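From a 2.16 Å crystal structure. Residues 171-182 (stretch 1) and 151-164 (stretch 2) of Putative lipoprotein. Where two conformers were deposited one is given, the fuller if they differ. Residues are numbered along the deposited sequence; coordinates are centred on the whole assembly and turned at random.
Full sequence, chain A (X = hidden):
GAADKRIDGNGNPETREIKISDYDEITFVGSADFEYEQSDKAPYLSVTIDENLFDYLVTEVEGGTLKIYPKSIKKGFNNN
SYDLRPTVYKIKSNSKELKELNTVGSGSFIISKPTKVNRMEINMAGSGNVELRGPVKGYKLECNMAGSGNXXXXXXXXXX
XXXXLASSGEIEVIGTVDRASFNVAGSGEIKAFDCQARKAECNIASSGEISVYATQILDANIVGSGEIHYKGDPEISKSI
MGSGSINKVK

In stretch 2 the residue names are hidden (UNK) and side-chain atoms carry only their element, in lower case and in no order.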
# COMPACT_ATOMS: atom_id res chain seq x y z
N ILE A 171 5.26 -11.98 2.80
CA ILE A 171 5.60 -12.15 4.19
C ILE A 171 5.16 -13.54 4.56
O ILE A 171 4.02 -13.93 4.24
CB ILE A 171 4.92 -11.14 5.11
CG1 ILE A 171 5.28 -9.72 4.68
CG2 ILE A 171 5.32 -11.40 6.59
CD1 ILE A 171 4.61 -8.62 5.48
N GLU A 172 6.06 -14.29 5.21
CA GLU A 172 5.79 -15.64 5.68
C GLU A 172 6.17 -15.79 7.15
O GLU A 172 7.28 -15.39 7.56
CB GLU A 172 6.54 -16.66 4.84
CG GLU A 172 6.33 -18.09 5.33
CD GLU A 172 6.88 -19.16 4.35
OE1 GLU A 172 7.60 -18.82 3.40
OE2 GLU A 172 6.56 -20.35 4.56
N VAL A 173 5.27 -16.37 7.94
CA VAL A 173 5.43 -16.49 9.38
C VAL A 173 5.04 -17.86 9.84
O VAL A 173 4.02 -18.42 9.37
CB VAL A 173 4.67 -15.38 10.18
CG1 VAL A 173 5.25 -14.02 9.86
CG2 VAL A 173 3.15 -15.41 9.95
N ILE A 174 5.86 -18.42 10.72
CA ILE A 174 5.72 -19.78 11.19
C ILE A 174 5.91 -19.77 12.70
O ILE A 174 6.86 -19.19 13.22
CB ILE A 174 6.82 -20.68 10.55
CG1 ILE A 174 6.66 -20.70 9.01
CG2 ILE A 174 6.79 -22.11 11.16
CD1 ILE A 174 7.93 -21.20 8.25
N GLY A 175 4.96 -20.37 13.41
CA GLY A 175 5.04 -20.47 14.87
C GLY A 175 3.69 -20.41 15.55
O GLY A 175 2.71 -20.99 15.07
N THR A 176 3.66 -19.69 16.67
CA THR A 176 2.47 -19.50 17.48
C THR A 176 2.37 -18.05 17.93
O THR A 176 3.39 -17.44 18.30
CB THR A 176 2.55 -20.34 18.76
OG1 THR A 176 2.54 -21.71 18.39
CG2 THR A 176 1.33 -20.12 19.66
N VAL A 177 1.15 -17.52 17.92
CA VAL A 177 0.89 -16.16 18.35
C VAL A 177 -0.50 -16.13 18.96
O VAL A 177 -1.37 -16.92 18.57
CB VAL A 177 0.99 -15.13 17.18
CG1 VAL A 177 0.07 -15.52 16.04
CG2 VAL A 177 0.64 -13.72 17.66
N ASP A 178 -0.71 -15.26 19.94
CA ASP A 178 -2.01 -15.13 20.56
C ASP A 178 -2.91 -14.30 19.64
O ASP A 178 -3.95 -14.80 19.19
CB ASP A 178 -1.91 -14.49 21.94
CG ASP A 178 -3.24 -14.48 22.66
OD1 ASP A 178 -3.85 -15.55 22.84
OD2 ASP A 178 -3.69 -13.39 23.04
N ARG A 179 -2.52 -13.06 19.36
CA ARG A 179 -3.26 -12.20 18.42
C ARG A 179 -2.41 -11.81 17.24
O ARG A 179 -1.25 -11.42 17.41
CB ARG A 179 -3.76 -10.94 19.10
CG ARG A 179 -4.78 -11.25 20.21
CD ARG A 179 -5.30 -10.02 20.89
NE ARG A 179 -4.17 -9.29 21.43
CZ ARG A 179 -4.19 -8.01 21.81
NH1 ARG A 179 -5.31 -7.29 21.72
NH2 ARG A 179 -3.08 -7.46 22.29
N ALA A 180 -3.00 -11.93 16.05
CA ALA A 180 -2.36 -11.62 14.79
C ALA A 180 -3.21 -10.65 13.97
O ALA A 180 -4.46 -10.73 13.94
CB ALA A 180 -2.11 -12.90 13.97
N SER A 181 -2.51 -9.76 13.29
CA SER A 181 -3.12 -8.87 12.34
C SER A 181 -2.33 -8.96 11.00
O SER A 181 -1.12 -8.73 10.98
CB SER A 181 -3.13 -7.49 12.94
OG SER A 181 -3.39 -6.58 11.91
N PHE A 182 -3.01 -9.35 9.92
CA PHE A 182 -2.42 -9.51 8.59
C PHE A 182 -3.07 -8.60 7.56
O PHE A 182 -4.29 -8.67 7.33
CB PHE A 182 -2.58 -10.94 8.13
CG PHE A 182 -1.90 -11.94 9.00
CD1 PHE A 182 -0.57 -11.81 9.31
CD2 PHE A 182 -2.58 -13.05 9.47
CE1 PHE A 182 0.07 -12.76 10.12
CE2 PHE A 182 -1.94 -14.00 10.26
CZ PHE A 182 -0.60 -13.85 10.59
N UNK A 151 9.86 -10.97 3.69
CA UNK A 151 10.22 -11.16 5.10
C UNK A 151 9.73 -12.54 5.47
O UNK A 151 8.61 -12.90 5.11
c UNK A 151 9.17 -7.59 6.41
c UNK A 151 9.84 -10.42 7.46
c UNK A 151 9.51 -10.15 6.00
c UNK A 151 9.87 -8.70 5.59
N UNK A 152 10.58 -13.31 6.15
CA UNK A 152 10.22 -14.62 6.67
C UNK A 152 10.67 -14.74 8.12
O UNK A 152 11.82 -14.44 8.44
c UNK A 152 10.37 -18.40 5.63
c UNK A 152 10.42 -17.14 6.53
c UNK A 152 10.78 -15.82 5.84
c UNK A 152 12.27 -15.74 5.67
N UNK A 153 9.75 -15.13 9.00
CA UNK A 153 10.08 -15.40 10.40
C UNK A 153 9.80 -16.87 10.59
O UNK A 153 8.64 -17.30 10.58
c UNK A 153 9.26 -14.55 11.35
N UNK A 154 10.85 -17.66 10.77
CA UNK A 154 10.75 -19.11 10.78
C UNK A 154 10.29 -19.76 12.07
O UNK A 154 9.89 -20.91 12.05
c UNK A 154 12.09 -19.72 10.38
c UNK A 154 12.46 -19.38 8.95
c UNK A 154 13.81 -20.02 6.93
n UNK A 154 15.19 -20.37 6.46
c UNK A 154 13.66 -20.17 8.46
N UNK A 155 10.29 -19.04 13.17
CA UNK A 155 10.02 -19.69 14.45
C UNK A 155 9.69 -18.64 15.49
O UNK A 155 10.58 -18.14 16.20
o UNK A 155 10.11 -21.24 16.84
c UNK A 155 11.28 -20.47 14.85
c UNK A 155 11.15 -21.26 16.16
o UNK A 155 12.16 -21.90 16.49
N UNK A 156 8.41 -18.30 15.58
CA UNK A 156 7.97 -17.24 16.47
C UNK A 156 7.06 -17.79 17.54
O UNK A 156 6.33 -18.76 17.32
c UNK A 156 7.28 -16.05 15.71
c UNK A 156 8.23 -15.52 14.58
c UNK A 156 5.27 -15.48 14.16
c UNK A 156 5.87 -16.44 15.21
N UNK A 157 7.12 -17.14 18.69
CA UNK A 157 6.27 -17.40 19.84
C UNK A 157 6.00 -16.03 20.46
O UNK A 157 6.84 -15.49 21.19
c UNK A 157 6.01 -18.90 21.84
c UNK A 157 6.96 -18.33 20.83
c UNK A 157 6.68 -19.68 22.96
n UNK A 157 5.90 -20.04 23.96
o UNK A 157 7.88 -19.95 22.93
N UNK A 158 4.83 -15.47 20.15
CA UNK A 158 4.52 -14.09 20.45
C UNK A 158 3.13 -13.92 21.06
O UNK A 158 2.21 -14.68 20.77
c UNK A 158 5.73 -12.66 17.00
c UNK A 158 4.59 -13.27 19.15
c UNK A 158 5.93 -13.16 18.43
c UNK A 158 6.89 -12.27 19.22
N UNK A 159 2.98 -12.88 21.87
CA UNK A 159 1.65 -12.43 22.27
C UNK A 159 0.95 -11.75 21.10
O UNK A 159 -0.25 -11.93 20.91
o UNK A 159 3.09 -11.41 25.41
c UNK A 159 1.74 -11.46 23.45
o UNK A 159 2.11 -13.29 24.91
c UNK A 159 2.35 -12.09 24.68
N UNK A 160 1.70 -10.95 20.35
CA UNK A 160 1.16 -10.12 19.28
C UNK A 160 2.01 -10.12 18.05
O UNK A 160 3.22 -9.93 18.14
c UNK A 160 1.05 -8.70 19.79
n UNK A 160 0.80 -8.57 22.16
o UNK A 160 -1.05 -8.69 20.90
c UNK A 160 0.18 -8.63 21.00
N UNK A 161 1.38 -10.30 16.89
CA UNK A 161 2.07 -10.24 15.60
C UNK A 161 1.29 -9.34 14.68
O UNK A 161 0.07 -9.47 14.54
c UNK A 161 4.20 -11.22 13.47
c UNK A 161 2.72 -11.64 13.51
c UNK A 161 2.52 -13.03 12.87
c UNK A 161 2.16 -11.62 14.96
N UNK A 162 1.98 -8.43 14.01
CA UNK A 162 1.34 -7.61 13.01
C UNK A 162 2.15 -7.58 11.73
O UNK A 162 3.33 -7.25 11.76
o UNK A 162 0.78 -5.35 12.54
c UNK A 162 1.19 -6.21 13.57
N UNK A 163 1.52 -7.92 10.61
CA UNK A 163 2.17 -7.83 9.29
C UNK A 163 1.37 -7.01 8.31
O UNK A 163 0.18 -7.31 8.07
s UNK A 163 3.21 -10.36 9.72
c UNK A 163 2.35 -9.21 8.67
N UNK A 164 2.04 -6.02 7.70
CA UNK A 164 1.47 -5.20 6.65
C UNK A 164 2.38 -5.23 5.43
O UNK A 164 3.58 -4.93 5.52
c UNK A 164 1.32 -3.78 7.12
o UNK A 164 0.59 -3.77 8.31
O HOH W 1 -2.27 -11.06 22.82
O HOH W 2 -0.99 -9.21 24.15

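Position 151 carries four side-chain carbons, forked at the first with one arm two carbons long; its CB lies 4.4 Å from Ile171 CG2, and the pattern is that of isoleucine, Ile151. Position 152 repeats the fork and the longer arm, whose last carbon comes 3.6 Å from Glu172 OE1: Ile152, CD1 being that carbon. At 153 a single carbon, CB, sits 4.3 Å from Val173 CG1, so this is Ala153.

Position 154 has four carbons in a row ending in nitrogen, and its CB points away from stretch 1; the chain is Lys154, whose backbone O lies 3.4 Å from Ile174 CB. Position 155 has two carbons, the second bearing two oxygens, and its CA-to-CB bond also points away. A carboxylate this short marks Asp155. At 156 four carbons fork at the first, and the end of the longer arm is 4.0 Å from Val173 CB, identifying Ile156 and its CD1. Position 157 has three carbons, the third with one oxygen and one nitrogen, on the same face as Thr176: Gln157.

Position 158 has four carbons forked at the second, with CB 4.2 Å from Val177 CG2; this is Leu158. Position 159 has two carbons, the second bearing two oxygens; its CA-to-CB bond points away from stretch 1, hence Asp159. At 160 two carbons end in one oxygen and one nitrogen, the oxygen 2.8 Å from Arg179 NH2: Asn160, with OD1 accepting a weak hydrogen bond. Position 161 forks at its second carbon, four carbons in all, and packs against Val173, Val177 and Phe182. It is Leu161, with CD2 3.7 Å from Phe182 CE1. One carbon and one oxygen at 162, beside Ser181, give Ser162. One carbon and a sulfur at 163, the sulfur 3.9 Å from Ile171 CG2, give Cys163. Position 164, again one carbon and one oxygen, has its CA-to-CB bond pointing away and is Ser164.

The stretches run in parallel register, turning corners together. Backbone hydrogen bonds alternate in direction along the strands, as from Glu172 N to Ile151 O (2.9 Å) and from Ala153 N to Glu172 O (2.9 Å); at the corner Asp178 N and Arg179 N donate in succession, to Leu158 O and Asp159 O. Between Val173 and Gly175 a bulge shifts the register by one, so Ile174 O accepts from Ile156 N (3.0 Å). Gly175 fits because an ideal CB there would lie 2.0 Å from Ile156 O. Inside the corners, Val173 CG2 meets Leu161 CD2 at 3.8 Å, so strands 171-174 and 160-164, which share no backbone bridge, are joined by apolar side chains, while Cys163 SG approaches the Phe182 ring at its edge.

Stretch 2, residues 151-164: IIAKDIQLDNLSCS
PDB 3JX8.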